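Flagellar motor switch protein FliG (Thermotoga maritima, PDB 5TDY) probably forms part of the flagellar switch complex at the base of the basal body, which contacts chemotaxis proteins and motor components that set the direction of rotation. Local coordinates at residues B[4-18]-B[46-60]. Residues are numbered along the deposited sequence; the frame is centred on the assembly and turned at random.
Sequences KKIDGRRKAAVLLVA and IGRVTPEEKKQVLEE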
loop_
_atom_site.group_PDB
_atom_site.type_symbol
_atom_site.label_atom_id
_atom_site.label_comp_id
_atom_site.label_asym_id
_atom_site.label_seq_id
_atom_site.Cartn_x
_atom_site.Cartn_y
_atom_site.Cartn_z
ATOM N N LYS B 4 1.440 -5.859 14.620
ATOM C CA LYS B 4 0.591 -6.561 13.662
ATOM C C LYS B 4 -0.676 -5.709 13.433
ATOM O O LYS B 4 -1.062 -5.482 12.276
ATOM C CB LYS B 4 0.299 -8.002 14.152
ATOM C CG LYS B 4 -1.087 -8.616 13.898
ATOM C CD LYS B 4 -1.587 -8.483 12.445
ATOM C CE LYS B 4 -0.639 -9.055 11.406
ATOM N NZ LYS B 4 -1.270 -9.002 10.042
ATOM N N LYS B 5 -1.331 -5.240 14.503
ATOM C CA LYS B 5 -2.478 -4.343 14.376
ATOM C C LYS B 5 -1.982 -2.898 14.442
ATOM O O LYS B 5 -1.490 -2.453 15.486
ATOM C CB LYS B 5 -3.526 -4.620 15.458
ATOM C CG LYS B 5 -4.964 -4.302 15.021
ATOM C CD LYS B 5 -5.223 -2.812 14.826
ATOM C CE LYS B 5 -6.690 -2.510 14.578
ATOM N NZ LYS B 5 -7.087 -2.753 13.154
ATOM N N ILE B 6 -2.171 -2.157 13.350
ATOM C CA ILE B 6 -1.599 -0.825 13.168
ATOM C C ILE B 6 -2.707 0.218 13.245
ATOM O O ILE B 6 -3.733 0.098 12.568
ATOM C CB ILE B 6 -0.853 -0.732 11.826
ATOM C CG1 ILE B 6 0.128 -1.903 11.696
ATOM C CG2 ILE B 6 -0.141 0.626 11.691
ATOM C CD1 ILE B 6 0.598 -2.171 10.283
ATOM N N ASP B 7 -2.490 1.249 14.054
ATOM C CA ASP B 7 -3.420 2.371 14.141
ATOM C C ASP B 7 -3.475 3.120 12.808
ATOM O O ASP B 7 -2.499 3.169 12.060
ATOM C CB ASP B 7 -2.975 3.288 15.285
ATOM C CG ASP B 7 -3.666 4.631 15.277
ATOM O OD1 ASP B 7 -4.796 4.724 15.797
ATOM O OD2 ASP B 7 -3.067 5.593 14.764
ATOM N N GLY B 8 -4.653 3.659 12.481
ATOM C CA GLY B 8 -4.837 4.275 11.173
ATOM C C GLY B 8 -3.963 5.497 10.950
ATOM O O GLY B 8 -3.630 5.833 9.808
ATOM N N ARG B 9 -3.582 6.182 12.027
ATOM C CA ARG B 9 -2.685 7.321 11.891
ATOM C C ARG B 9 -1.291 6.862 11.483
ATOM O O ARG B 9 -0.664 7.461 10.600
ATOM C CB ARG B 9 -2.640 8.107 13.203
ATOM C CG ARG B 9 -3.944 8.835 13.558
ATOM C CD ARG B 9 -3.904 9.364 14.989
ATOM N NE ARG B 9 -4.035 8.280 15.967
ATOM C CZ ARG B 9 -3.930 8.432 17.286
ATOM N NH1 ARG B 9 -3.681 9.629 17.805
ATOM N NH2 ARG B 9 -4.067 7.384 18.088
ATOM N N ARG B 10 -0.804 5.783 12.099
ATOM C CA ARG B 10 0.500 5.245 11.733
ATOM C C ARG B 10 0.501 4.682 10.312
ATOM O O ARG B 10 1.512 4.780 9.600
ATOM C CB ARG B 10 0.915 4.176 12.735
ATOM C CG ARG B 10 2.254 3.563 12.432
ATOM C CD ARG B 10 2.784 2.759 13.596
ATOM N NE ARG B 10 4.079 2.165 13.261
ATOM C CZ ARG B 10 5.242 2.798 13.387
ATOM N NH1 ARG B 10 5.271 4.041 13.850
ATOM N NH2 ARG B 10 6.370 2.188 13.060
ATOM N N LYS B 11 -0.603 4.052 9.895
ATOM C CA LYS B 11 -0.686 3.569 8.517
ATOM C C LYS B 11 -0.464 4.706 7.528
ATOM O O LYS B 11 0.328 4.579 6.591
ATOM C CB LYS B 11 -2.032 2.896 8.260
ATOM C CG LYS B 11 -2.192 1.557 8.967
ATOM C CD LYS B 11 -3.289 0.742 8.335
ATOM C CE LYS B 11 -4.525 0.730 9.187
ATOM N NZ LYS B 11 -5.316 -0.488 8.877
ATOM N N ALA B 12 -1.146 5.834 7.724
ATOM C CA ALA B 12 -0.948 6.962 6.816
ATOM C C ALA B 12 0.497 7.452 6.851
ATOM O O ALA B 12 1.053 7.832 5.819
ATOM C CB ALA B 12 -1.911 8.103 7.162
ATOM N N ALA B 13 1.120 7.459 8.032
ATOM C CA ALA B 13 2.496 7.923 8.125
ATOM C C ALA B 13 3.448 6.965 7.417
ATOM O O ALA B 13 4.384 7.404 6.737
ATOM C CB ALA B 13 2.896 8.106 9.591
ATOM N N VAL B 14 3.226 5.655 7.566
ATOM C CA VAL B 14 4.072 4.676 6.895
ATOM C C VAL B 14 3.959 4.828 5.382
ATOM O O VAL B 14 4.965 4.763 4.658
ATOM C CB VAL B 14 3.722 3.248 7.366
ATOM C CG1 VAL B 14 4.399 2.187 6.473
ATOM C CG2 VAL B 14 4.128 3.049 8.843
ATOM N N LEU B 15 2.745 5.075 4.878
ATOM C CA LEU B 15 2.578 5.207 3.435
ATOM C C LEU B 15 3.336 6.415 2.912
ATOM O O LEU B 15 4.036 6.327 1.891
ATOM C CB LEU B 15 1.090 5.303 3.070
ATOM C CG LEU B 15 0.703 5.305 1.584
ATOM C CD1 LEU B 15 0.984 3.944 0.975
ATOM C CD2 LEU B 15 -0.761 5.654 1.418
ATOM N N LEU B 16 3.226 7.556 3.604
ATOM C CA LEU B 16 3.900 8.754 3.113
ATOM C C LEU B 16 5.416 8.627 3.223
ATOM O O LEU B 16 6.144 9.148 2.376
ATOM C CB LEU B 16 3.393 9.992 3.855
ATOM C CG LEU B 16 1.916 10.314 3.564
ATOM C CD1 LEU B 16 1.418 11.366 4.524
ATOM C CD2 LEU B 16 1.727 10.771 2.100
ATOM N N VAL B 17 5.923 7.969 4.268
ATOM C CA VAL B 17 7.363 7.735 4.334
ATOM C C VAL B 17 7.802 6.863 3.165
ATOM O O VAL B 17 8.807 7.146 2.503
ATOM C CB VAL B 17 7.754 7.128 5.693
ATOM C CG1 VAL B 17 9.150 6.493 5.633
ATOM C CG2 VAL B 17 7.733 8.217 6.791
ATOM N N ALA B 18 7.020 5.828 2.854
ATOM C CA ALA B 18 7.344 4.922 1.750
ATOM C C ALA B 18 7.337 5.628 0.405
ATOM O O ALA B 18 8.040 5.208 -0.523
ATOM C CB ALA B 18 6.350 3.754 1.721
ATOM N N ILE B 46 7.481 8.828 13.859
ATOM C CA ILE B 46 7.157 7.488 13.383
ATOM C C ILE B 46 8.185 6.471 13.862
ATOM O O ILE B 46 7.865 5.286 14.026
ATOM C CB ILE B 46 7.017 7.473 11.849
ATOM C CG1 ILE B 46 6.319 6.193 11.380
ATOM C CG2 ILE B 46 8.360 7.579 11.168
ATOM C CD1 ILE B 46 6.144 6.132 9.860
ATOM N N GLY B 47 9.420 6.898 14.091
ATOM C CA GLY B 47 10.434 5.959 14.534
ATOM C C GLY B 47 10.876 5.002 13.435
ATOM O O GLY B 47 10.917 5.336 12.246
ATOM N N ARG B 48 11.244 3.797 13.852
ATOM C CA ARG B 48 11.572 2.721 12.929
ATOM C C ARG B 48 10.309 2.114 12.333
ATOM O O ARG B 48 9.309 1.928 13.030
ATOM C CB ARG B 48 12.365 1.631 13.657
ATOM C CG ARG B 48 12.191 0.228 13.066
ATOM C CD ARG B 48 12.726 -0.905 13.951
ATOM N NE ARG B 48 13.943 -0.526 14.682
ATOM C CZ ARG B 48 13.969 -0.089 15.943
ATOM N NH1 ARG B 48 15.113 0.259 16.517
ATOM N NH2 ARG B 48 12.843 0.003 16.635
ATOM N N VAL B 49 10.361 1.802 11.042
ATOM C CA VAL B 49 9.293 1.091 10.347
ATOM C C VAL B 49 9.795 -0.322 10.069
ATOM O O VAL B 49 10.829 -0.498 9.421
ATOM C CB VAL B 49 8.882 1.801 9.044
ATOM C CG1 VAL B 49 7.876 0.951 8.256
ATOM C CG2 VAL B 49 8.278 3.163 9.332
ATOM N N THR B 50 9.082 -1.330 10.571
ATOM C CA THR B 50 9.528 -2.690 10.316
ATOM C C THR B 50 9.189 -3.088 8.884
ATOM O O THR B 50 8.292 -2.505 8.267
ATOM C CB THR B 50 8.893 -3.655 11.311
ATOM O OG1 THR B 50 7.471 -3.670 11.147
ATOM C CG2 THR B 50 9.237 -3.246 12.743
ATOM N N PRO B 51 9.913 -4.056 8.315
ATOM C CA PRO B 51 9.561 -4.516 6.962
ATOM C C PRO B 51 8.147 -5.061 6.873
ATOM O O PRO B 51 7.498 -4.918 5.827
ATOM C CB PRO B 51 10.606 -5.606 6.668
ATOM C CG PRO B 51 11.719 -5.359 7.633
ATOM C CD PRO B 51 11.074 -4.783 8.859
ATOM N N GLU B 52 7.644 -5.660 7.956
ATOM C CA GLU B 52 6.306 -6.235 7.948
ATOM C C GLU B 52 5.231 -5.159 8.028
ATOM O O GLU B 52 4.191 -5.279 7.375
ATOM C CB GLU B 52 6.138 -7.220 9.105
ATOM C CG GLU B 52 7.011 -8.455 9.021
ATOM C CD GLU B 52 8.428 -8.216 9.492
ATOM O OE1 GLU B 52 9.302 -9.048 9.167
ATOM O OE2 GLU B 52 8.676 -7.195 10.176
ATOM N N GLU B 53 5.442 -4.134 8.862
ATOM C CA GLU B 53 4.571 -2.966 8.851
ATOM C C GLU B 53 4.463 -2.402 7.442
ATOM O O GLU B 53 3.362 -2.212 6.912
ATOM C CB GLU B 53 5.107 -1.900 9.806
ATOM C CG GLU B 53 4.317 -1.731 11.081
ATOM C CD GLU B 53 5.005 -0.795 12.072
ATOM O OE1 GLU B 53 4.382 -0.483 13.112
ATOM O OE2 GLU B 53 6.170 -0.389 11.824
ATOM N N LYS B 54 5.612 -2.158 6.813
ATOM C CA LYS B 54 5.637 -1.537 5.493
ATOM C C LYS B 54 4.858 -2.365 4.479
ATOM O O LYS B 54 4.042 -1.831 3.719
ATOM C CB LYS B 54 7.082 -1.365 5.044
ATOM C CG LYS B 54 7.286 -0.466 3.858
ATOM C CD LYS B 54 8.737 0.023 3.856
ATOM C CE LYS B 54 8.973 1.065 2.782
ATOM N NZ LYS B 54 10.391 1.527 2.721
ATOM N N LYS B 55 5.109 -3.674 4.455
ATOM C CA LYS B 55 4.421 -4.572 3.531
ATOM C C LYS B 55 2.921 -4.634 3.820
ATOM O O LYS B 55 2.107 -4.633 2.890
ATOM C CB LYS B 55 5.054 -5.962 3.626
ATOM C CG LYS B 55 4.624 -6.964 2.575
ATOM C CD LYS B 55 5.284 -8.322 2.865
ATOM C CE LYS B 55 4.390 -9.524 2.455
ATOM N NZ LYS B 55 3.078 -9.597 3.152
ATOM N N GLN B 56 2.540 -4.685 5.102
ATOM C CA GLN B 56 1.122 -4.684 5.460
ATOM C C GLN B 56 0.433 -3.410 4.993
ATOM O O GLN B 56 -0.663 -3.456 4.415
ATOM C CB GLN B 56 0.945 -4.827 6.970
ATOM C CG GLN B 56 1.125 -6.219 7.536
ATOM C CD GLN B 56 1.030 -6.225 9.054
ATOM O OE1 GLN B 56 1.970 -6.623 9.746
ATOM N NE2 GLN B 56 -0.106 -5.778 9.581
ATOM N N VAL B 57 1.038 -2.255 5.267
ATOM C CA VAL B 57 0.419 -0.997 4.865
ATOM C C VAL B 57 0.274 -0.942 3.351
ATOM O O VAL B 57 -0.785 -0.577 2.820
ATOM C CB VAL B 57 1.227 0.196 5.409
ATOM C CG1 VAL B 57 0.731 1.505 4.798
ATOM C CG2 VAL B 57 1.143 0.241 6.926
ATOM N N LEU B 58 1.316 -1.351 2.632
ATOM C CA LEU B 58 1.267 -1.280 1.176
ATOM C C LEU B 58 0.191 -2.205 0.611
ATOM O O LEU B 58 -0.525 -1.835 -0.326
ATOM C CB LEU B 58 2.640 -1.611 0.597
ATOM C CG LEU B 58 3.678 -0.505 0.823
ATOM C CD1 LEU B 58 5.034 -0.905 0.244
ATOM C CD2 LEU B 58 3.215 0.819 0.228
ATOM N N GLU B 59 0.042 -3.403 1.189
ATOM C CA GLU B 59 -0.975 -4.344 0.705
ATOM C C GLU B 59 -2.387 -3.809 0.898
ATOM O O GLU B 59 -3.221 -3.893 -0.015
ATOM C CB GLU B 59 -0.824 -5.693 1.407
ATOM C CG GLU B 59 0.261 -6.525 0.768
ATOM C CD GLU B 59 0.848 -7.529 1.706
ATOM O OE1 GLU B 59 1.853 -8.163 1.324
ATOM O OE2 GLU B 59 0.305 -7.685 2.820
ATOM N N GLU B 60 -2.679 -3.271 2.086
ATOM C CA GLU B 60 -3.991 -2.686 2.330
ATOM C C GLU B 60 -4.221 -1.469 1.441
ATOM O O GLU B 60 -5.310 -1.304 0.875
ATOM C CB GLU B 60 -4.142 -2.313 3.813
ATOM C CG GLU B 60 -5.564 -1.836 4.143
ATOM C CD GLU B 60 -5.766 -1.369 5.587
ATOM O OE1 GLU B 60 -4.948 -1.675 6.476
ATOM O OE2 GLU B 60 -6.779 -0.687 5.839
#
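Val14 and Val57 meet where helices 8-19 and 51-66 cross nearly perpendicularly (95° between segments 8-18 and 51-60) in the N-terminal domain of FliG. Val14 CG1 lies 3.8 Å from Val57 CG2, while its other methyl, CG2, packs against Ile46 CD1. Ile46, extended through chi1 (-165°) and chi2 (180°), lays CD1 over the Ala13-Val14 backbone, 3.7 Å from Val14 N. Ile6 CD1 sits against Glu53 CG, the Gln56 amide nitrogen and Val57; Leu15 meets Leu58.

Beside this tight core, the extended Arg10 side chain pins down the turn leading into helix 51-66. Its NE and NH2 hold the Glu53 carboxylate side-on, with NE 2.7 Å from OE1 and above the carboxylate plane. NH1 makes a nearly straight bond to Ile46 O (2.9 Å) and NH2 also reaches Arg48 O. Glu53 N donates to Thr50 OG1 in a capping box, whose return bond, Thr50 N to Glu53 OE2, is weak.

Lys11 NZ meets the syn lone pair of Glu60 OE1 (2.7 Å); another protein's chain binds OE2 and packs on Val57.

Looser are Val17, the Ala18-Lys54 edge and exposed Lys4, whose O accepts from Gln56 NE2 (2.9 Å) while its bent chain crosses that amide.

Ala12, pointing away, and Leu16 pack against helix 33-44; Leu16 also meets helix 21-28.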